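Local coordinates for hemoglobin-like protein (Methylacidiphilum infernorum, PDB 4NK2), which binds haem as a group II truncated haemoglobin and, judging by its family, probably binds oxygen at the haem iron, at the interface of chains A and B. Numbering follows the deposited sequence. Chains: chain A/B, Hemoglobin-like protein.

The interface of chains A and B. Residues chain A 36-39; chain B 44-45, 168.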
ATOM      1  N   CYS A  36      14.225   7.155  14.179  1.00 53.34           N
ATOM      2  CA  CYS A  36      13.006   6.348  14.162  1.00 51.98           C
ATOM      3  C   CYS A  36      13.382   4.909  13.847  1.00 52.05           C
ATOM      4  O   CYS A  36      13.852   4.623  12.747  1.00 46.99           O
ATOM      5  CB  CYS A  36      12.044   6.854  13.095  1.00 49.65           C
ATOM      6  SG  CYS A  36      11.630   8.587  13.255  1.00 66.83           S
ATOM      7  N   GLU A  37      13.197   3.990  14.778  1.00 47.94           N
ATOM      8  CA  GLU A  37      13.602   2.619  14.495  1.00 48.61           C
ATOM      9  C   GLU A  37      12.743   1.937  13.438  1.00 41.14           C
ATOM     10  O   GLU A  37      11.669   2.393  13.111  1.00 38.86           O
ATOM     11  CB  GLU A  37      13.654   1.772  15.760  1.00 52.73           C
ATOM     12  CG  GLU A  37      14.340   0.430  15.553  0.50 51.38           C
ATOM     13  CD  GLU A  37      15.681   0.537  14.851  0.46 52.22           C
ATOM     14  OE1 GLU A  37      16.383   1.547  15.067  0.55 57.80           O
ATOM     15  OE2 GLU A  37      16.042  -0.386  14.098  1.00 54.76           O
ATOM     16  N   ALA A  38      13.240   0.833  12.910  1.00 41.07           N
ATOM     17  CA  ALA A  38      12.486   0.056  11.936  1.00 42.81           C
ATOM     18  C   ALA A  38      11.111  -0.328  12.488  1.00 45.20           C
ATOM     19  O   ALA A  38      10.937  -0.492  13.702  1.00 45.85           O
ATOM     20  CB  ALA A  38      13.272  -1.182  11.535  1.00 41.61           C
ATOM     21  N   ARG A  39      10.147  -0.508  11.597  1.00 40.49           N
ATOM     22  CA  ARG A  39       8.798  -0.865  11.986  1.00 46.04           C
ATOM     23  C   ARG A  39       8.045  -1.448  10.802  0.81 43.62           C
ATOM     24  O   ARG A  39       8.429  -1.226   9.674  1.00 38.32           O
ATOM     25  CB  ARG A  39       8.075   0.366  12.512  1.00 45.48           C
ATOM     26  CG  ARG A  39       7.545   1.284  11.443  0.96 48.13           C
ATOM     27  CD  ARG A  39       6.639   2.353  12.021  1.00 46.09           C
ATOM     28  NE  ARG A  39       5.285   1.853  12.214  0.26 50.93           N
ATOM     29  CZ  ARG A  39       4.210   2.299  11.572  0.67 51.56           C
ATOM     30  NH1 ARG A  39       4.308   3.282  10.701  0.85 53.29           N
ATOM     31  NH2 ARG A  39       3.031   1.760  11.820  0.68 51.93           N
TER
ATOM     32  N   PHE B  44       9.604  -1.032   7.209  1.00 36.83           N
ATOM     33  CA  PHE B  44      10.078   0.362   7.138  1.00 41.12           C
ATOM     34  C   PHE B  44      11.423   0.411   7.868  1.00 40.74           C
ATOM     35  O   PHE B  44      11.460   0.273   9.093  1.00 41.88           O
ATOM     36  CB  PHE B  44       9.124   1.328   7.853  1.00 41.11           C
ATOM     37  CG  PHE B  44       7.765   1.473   7.207  1.00 44.91           C
ATOM     38  CD1 PHE B  44       7.539   1.076   5.897  1.00 46.62           C
ATOM     39  CD2 PHE B  44       6.709   2.039   7.925  1.00 42.23           C
ATOM     40  CE1 PHE B  44       6.276   1.222   5.317  1.00 44.69           C
ATOM     41  CE2 PHE B  44       5.452   2.187   7.356  1.00 41.70           C
ATOM     42  CZ  PHE B  44       5.235   1.775   6.050  1.00 43.48           C
ATOM     43  N   PRO B  45      12.530   0.605   7.134  1.00 40.56           N
ATOM     44  CA  PRO B  45      13.857   0.596   7.777  1.00 38.71           C
ATOM     45  C   PRO B  45      14.041   1.724   8.792  1.00 37.64           C
ATOM     46  O   PRO B  45      13.310   2.723   8.767  1.00 36.19           O
ATOM     47  CB  PRO B  45      14.824   0.848   6.609  1.00 41.78           C
ATOM     48  CG  PRO B  45      14.050   0.554   5.370  1.00 46.37           C
ATOM     49  CD  PRO B  45      12.611   0.856   5.685  1.00 38.65           C
ATOM     50  N   ARG B 168       8.590   5.379   3.896  1.00 36.13           N
ATOM     51  CA  ARG B 168       7.378   5.398   4.710  1.00 35.18           C
ATOM     52  C   ARG B 168       6.229   6.170   4.083  1.00 36.41           C
ATOM     53  O   ARG B 168       5.107   6.134   4.585  1.00 38.37           O
ATOM     54  CB  ARG B 168       7.687   5.948   6.100  1.00 37.35           C
ATOM     55  CG  ARG B 168       8.765   5.158   6.806  1.00 37.90           C
ATOM     56  CD  ARG B 168       8.983   5.596   8.240  1.00 34.78           C
ATOM     57  NE  ARG B 168      10.036   4.772   8.831  1.00 40.34           N
ATOM     58  CZ  ARG B 168      10.101   4.425  10.110  1.00 42.29           C
ATOM     59  NH1 ARG B 168       9.165   4.832  10.960  1.00 43.10           N
ATOM     60  NH2 ARG B 168      11.105   3.667  10.533  1.00 40.84           N
TER
HETATM   61  O   HOH W   1       9.661   4.107  13.778  1.00 44.91           O
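An antiparallel beta bridge between A:Arg39 and B:Phe44 joins the extended N-terminal segments of the two chains. A:Arg39 N donates a hydrogen bond to B:Phe44 O at 2.9 Å, and B:Phe44 N returns a bond to A:Arg39 O at 2.7 Å, approaching nearly along the carbonyl axis. Beside this bridge the two side chains run the same way: CG of A:Arg39 packs 3.7 Å from CD2 of B:Phe44, and its chain, bent at chi3 (-83°), brings NH1 to the edge of the phenyl ring, the guanidinium plane standing 71° from it. B:Arg168 backs the ring, its CA over the centre of one face. From there its chain, extended from CG to NE, reaches to the loop before A:Arg39. Its NH2 donates hydrogen bonds to A:Glu37 O (2.9 Å) and B:Pro45 O (3.0 Å), above the plane of each carbonyl, both acceptors lying in the guanidinium plane, so one nitrogen bridges the loop residues flanking the two strands, one from each chain. Water 1 links NH1 to the same A:Glu37 O. A leucine in place of B:Arg168 would probably leave the carbonyls of A:Glu37 and B:Pro45 without this shared donor and the water without its guanidinium mate. The patch lies where the N-terminal arm of chain A runs along the helical globin body of chain B, B:Arg168 coming from the 3-10 turn 166-169; two-fold symmetry repeats it with chains exchanged, though whether this dimer forms in solution the structure alone does not show.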